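GTP cyclohydrolase (Enterococcus faecalis, PDB 2R41) is of unknown function, a small alpha-beta protein of the DUF960 family that may act as a GTP cyclohydrolase. Local coordinates at residues D48-L54 with S88-D94. Coordinates in Å, arbitrary orientation, origin at the centre of the assembly. Residues are numbered along the deposited sequence.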
ATOM      1  N   ASP C  48     -23.553  12.335  -3.840  1.00 46.44           N
ATOM      2  CA  ASP C  48     -22.138  12.046  -3.734  1.00 45.73           C
ATOM      3  C   ASP C  48     -21.621  12.418  -2.376  1.00 44.11           C
ATOM      4  O   ASP C  48     -20.451  12.256  -2.108  1.00 43.72           O
ATOM      5  CB  ASP C  48     -21.355  12.790  -4.799  1.00 48.11           C
ATOM      6  CG  ASP C  48     -21.400  14.299  -4.621  1.00 51.62           C
ATOM      7  OD1 ASP C  48     -21.876  14.768  -3.561  1.00 56.55           O
ATOM      8  OD2 ASP C  48     -20.944  15.036  -5.531  1.00 55.44           O
ATOM      9  N   LEU C  49     -22.480  12.964  -1.524  1.00 44.15           N
ATOM     10  CA  LEU C  49     -22.062  13.306  -0.169  1.00 43.04           C
ATOM     11  C   LEU C  49     -23.099  12.880   0.851  1.00 42.70           C
ATOM     12  O   LEU C  49     -24.292  13.122   0.667  1.00 43.06           O
ATOM     13  CB  LEU C  49     -21.795  14.776  -0.057  1.00 43.88           C
ATOM     14  CG  LEU C  49     -21.511  15.232   1.363  1.00 43.03           C
ATOM     15  CD1 LEU C  49     -20.074  15.024   1.730  1.00 41.33           C
ATOM     16  CD2 LEU C  49     -21.842  16.704   1.359  1.00 48.01           C
ATOM     17  N   LEU C  50     -22.631  12.214   1.905  1.00 41.74           N
ATOM     18  CA  LEU C  50     -23.491  11.463   2.805  1.00 41.55           C
ATOM     19  C   LEU C  50     -23.242  11.858   4.241  1.00 42.56           C
ATOM     20  O   LEU C  50     -22.082  11.846   4.684  1.00 42.81           O
ATOM     21  CB  LEU C  50     -23.158  10.004   2.644  1.00 39.81           C
ATOM     22  CG  LEU C  50     -23.986   9.173   1.685  1.00 39.10           C
ATOM     23  CD1 LEU C  50     -24.326   9.837   0.410  1.00 38.73           C
ATOM     24  CD2 LEU C  50     -23.254   7.911   1.422  1.00 38.76           C
ATOM     25  N   HIS C  51     -24.299  12.221   4.970  1.00 44.23           N
ATOM     26  CA  HIS C  51     -24.165  12.650   6.369  1.00 45.66           C
ATOM     27  C   HIS C  51     -24.382  11.439   7.266  1.00 44.97           C
ATOM     28  O   HIS C  51     -25.322  10.661   7.067  1.00 46.18           O
ATOM     29  CB  HIS C  51     -25.189  13.717   6.742  1.00 47.42           C
ATOM     30  CG  HIS C  51     -25.160  14.958   5.881  1.00 55.40           C
ATOM     31  ND1 HIS C  51     -25.050  14.928   4.499  1.00 60.64           N
ATOM     32  CD2 HIS C  51     -25.307  16.271   6.204  1.00 60.77           C
ATOM     33  CE1 HIS C  51     -25.110  16.160   4.014  1.00 60.46           C
ATOM     34  NE2 HIS C  51     -25.265  16.993   5.026  1.00 62.27           N
ATOM     35  N   PHE C  52     -23.522  11.253   8.255  1.00 44.27           N
ATOM     36  CA  PHE C  52     -23.812  10.278   9.293  1.00 43.85           C
ATOM     37  C   PHE C  52     -23.694  10.886  10.672  1.00 45.66           C
ATOM     38  O   PHE C  52     -22.617  11.314  11.037  1.00 46.00           O
ATOM     39  CB  PHE C  52     -22.853   9.127   9.198  1.00 41.52           C
ATOM     40  CG  PHE C  52     -22.948   8.373   7.903  1.00 39.77           C
ATOM     41  CD1 PHE C  52     -23.871   7.363   7.741  1.00 36.38           C
ATOM     42  CD2 PHE C  52     -22.079   8.652   6.852  1.00 36.27           C
ATOM     43  CE1 PHE C  52     -23.938   6.666   6.562  1.00 33.93           C
ATOM     44  CE2 PHE C  52     -22.161   7.973   5.685  1.00 32.99           C
ATOM     45  CZ  PHE C  52     -23.090   6.974   5.537  1.00 35.11           C
ATOM     46  N   ASP C  53     -24.779  10.934  11.437  1.00 47.77           N
ATOM     47  CA  ASP C  53     -24.652  11.293  12.837  1.00 50.85           C
ATOM     48  C   ASP C  53     -24.432  10.040  13.694  1.00 51.19           C
ATOM     49  O   ASP C  53     -25.143   9.031  13.526  1.00 51.32           O
ATOM     50  CB  ASP C  53     -25.869  12.049  13.327  1.00 53.43           C
ATOM     51  CG  ASP C  53     -26.094  13.341  12.570  1.00 58.54           C
ATOM     52  OD1 ASP C  53     -27.169  13.491  11.895  1.00 62.64           O
ATOM     53  OD2 ASP C  53     -25.187  14.209  12.650  1.00 63.56           O
ATOM     54  N   LEU C  54     -23.435  10.113  14.590  1.00 51.37           N
ATOM     55  CA  LEU C  54     -23.073   9.038  15.517  1.00 51.71           C
ATOM     56  C   LEU C  54     -23.716   9.323  16.888  1.00 53.50           C
ATOM     57  O   LEU C  54     -23.354  10.277  17.547  1.00 55.08           O
ATOM     58  CB  LEU C  54     -21.550   9.017  15.660  1.00 51.47           C
ATOM     59  CG  LEU C  54     -20.564   8.643  14.518  1.00 51.37           C
ATOM     60  CD1 LEU C  54     -19.822   7.387  14.850  1.00 51.76           C
ATOM     61  CD2 LEU C  54     -21.125   8.525  13.094  1.00 50.39           C
ATOM     62  N   SER C  88     -19.049  13.788  16.557  1.00 55.99           N
ATOM     63  CA  SER C  88     -20.497  13.653  16.630  1.00 56.86           C
ATOM     64  C   SER C  88     -21.120  13.405  15.254  1.00 55.21           C
ATOM     65  O   SER C  88     -22.161  12.770  15.154  1.00 55.59           O
ATOM     66  CB  SER C  88     -21.132  14.859  17.303  1.00 59.46           C
ATOM     67  OG  SER C  88     -21.265  15.921  16.369  1.00 62.31           O
ATOM     68  N   ARG C  89     -20.494  13.896  14.189  1.00 53.70           N
ATOM     69  CA  ARG C  89     -20.924  13.482  12.857  1.00 51.38           C
ATOM     70  C   ARG C  89     -19.770  13.321  11.888  1.00 49.16           C
ATOM     71  O   ARG C  89     -18.736  13.938  12.086  1.00 49.97           O
ATOM     72  CB  ARG C  89     -22.015  14.407  12.304  1.00 52.84           C
ATOM     73  CG  ARG C  89     -21.674  15.835  12.088  1.00 55.25           C
ATOM     74  CD  ARG C  89     -22.987  16.633  12.015  1.00 63.60           C
ATOM     75  NE  ARG C  89     -22.945  17.693  10.992  1.00 70.53           N
ATOM     76  CZ  ARG C  89     -22.218  18.829  11.056  1.00 73.62           C
ATOM     77  NH1 ARG C  89     -21.420  19.109  12.105  1.00 74.06           N
ATOM     78  NH2 ARG C  89     -22.261  19.692  10.037  1.00 73.58           N
ATOM     79  N   ILE C  90     -19.932  12.475  10.874  1.00 46.63           N
ATOM     80  CA  ILE C  90     -18.967  12.387   9.772  1.00 45.20           C
ATOM     81  C   ILE C  90     -19.642  12.351   8.399  1.00 44.26           C
ATOM     82  O   ILE C  90     -20.847  12.096   8.275  1.00 43.60           O
ATOM     83  CB  ILE C  90     -18.059  11.146   9.854  1.00 44.64           C
ATOM     84  CG1 ILE C  90     -18.853   9.893   9.566  1.00 45.18           C
ATOM     85  CG2 ILE C  90     -17.386  11.015  11.211  1.00 45.29           C
ATOM     86  CD1 ILE C  90     -18.564   8.746  10.558  1.00 49.72           C
ATOM     87  N   PHE C  91     -18.837  12.588   7.370  1.00 43.27           N
ATOM     88  CA  PHE C  91     -19.317  12.616   6.016  1.00 42.71           C
ATOM     89  C   PHE C  91     -18.636  11.526   5.232  1.00 41.62           C
ATOM     90  O   PHE C  91     -17.454  11.204   5.505  1.00 42.21           O
ATOM     91  CB  PHE C  91     -18.919  13.922   5.400  1.00 44.56           C
ATOM     92  CG  PHE C  91     -19.738  15.081   5.855  1.00 48.55           C
ATOM     93  CD1 PHE C  91     -20.863  14.899   6.668  1.00 51.64           C
ATOM     94  CD2 PHE C  91     -19.438  16.365   5.419  1.00 52.03           C
ATOM     95  CE1 PHE C  91     -21.663  15.992   7.069  1.00 53.53           C
ATOM     96  CE2 PHE C  91     -20.245  17.461   5.801  1.00 54.52           C
ATOM     97  CZ  PHE C  91     -21.347  17.270   6.632  1.00 53.65           C
ATOM     98  N   ALA C  92     -19.360  10.929   4.282  1.00 39.62           N
ATOM     99  CA  ALA C  92     -18.726  10.113   3.252  1.00 37.87           C
ATOM    100  C   ALA C  92     -18.807  10.891   1.961  1.00 38.60           C
ATOM    101  O   ALA C  92     -19.881  11.397   1.558  1.00 39.84           O
ATOM    102  CB  ALA C  92     -19.404   8.822   3.103  1.00 37.23           C
ATOM    103  N   PHE C  93     -17.674  11.012   1.298  1.00 38.10           N
ATOM    104  CA  PHE C  93     -17.641  11.792   0.088  1.00 38.39           C
ATOM    105  C   PHE C  93     -17.005  11.070  -1.071  1.00 38.78           C
ATOM    106  O   PHE C  93     -15.962  10.431  -0.945  1.00 38.57           O
ATOM    107  CB  PHE C  93     -16.893  13.053   0.312  1.00 38.43           C
ATOM    108  CG  PHE C  93     -16.794  13.898  -0.899  1.00 41.11           C
ATOM    109  CD1 PHE C  93     -17.949  14.337  -1.551  1.00 42.04           C
ATOM    110  CD2 PHE C  93     -15.541  14.293  -1.389  1.00 42.62           C
ATOM    111  CE1 PHE C  93     -17.869  15.169  -2.666  1.00 43.20           C
ATOM    112  CE2 PHE C  93     -15.442  15.124  -2.510  1.00 43.62           C
ATOM    113  CZ  PHE C  93     -16.614  15.572  -3.139  1.00 44.84           C
ATOM    114  N   ASP C  94     -17.627  11.231  -2.219  1.00 39.78           N
ATOM    115  CA  ASP C  94     -17.212  10.535  -3.386  1.00 41.17           C
ATOM    116  C   ASP C  94     -16.985  11.569  -4.446  1.00 43.35           C
ATOM    117  O   ASP C  94     -17.923  12.149  -4.936  1.00 45.35           O
ATOM    118  CB  ASP C  94     -18.275   9.521  -3.806  1.00 40.91           C
ATOM    119  CG  ASP C  94     -17.881   8.764  -5.052  1.00 43.96           C
ATOM    120  OD1 ASP C  94     -16.749   9.015  -5.522  1.00 46.94           O
ATOM    121  OD2 ASP C  94     -18.678   7.956  -5.592  1.00 44.87           O
TER
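At Asp48 the pairing opens with a backbone hydrogen bond, Asp94 N to Asp48 O at 3.0 Å; the Asp94 carboxylate itself turns to Arg12, its salt-bridge partner. Leu49 stands opposite Phe93 in a non-hydrogen-bonded pair (CA–CA 4.7 Å), and its CD1 touches both Phe93 CD1 and Phe91 CD2 at 4.0 Å, wedging the leucine between two aromatic rings. Leu50 and Ala92 exchange reciprocal bonds, Leu50 N to Ala92 O and Ala92 N to Leu50 O, each 2.9 Å, and Leu50 CB lies 4.0 Å from Ala92 CB on the face shared with Phe52 and Ile90. His51 returns to the face of Leu49: Phe91 directs its edge at the imidazole face, with centroids 4.8 Å apart and planes at 50°, an edge-to-face contact well short of perpendicular. Phe52 and Ile90 repeat the two-bond pattern (Phe52 N to Ile90 O 2.8 Å, Ile90 N to Phe52 O 2.9 Å). Asp53 OD2 lies 3.2 Å from Arg89 CB but 4.5 Å from Arg89 NE, too far for a salt bridge. Leu54 N to Ser88 O, 3.0 Å, closes the series, while Leu54 CD2 packs on Ile90 CD1 at 3.6 Å. Helix 26-40 covers the face of Leu50, Phe52, Ile90 and Ala92 through Ile32 and Ile36, which touch Leu50, Phe52 and Ile90. Six backbone bonds and a 161° axis angle define two antiparallel neighbours, central strands of a mixed sheet in an alpha-beta fold.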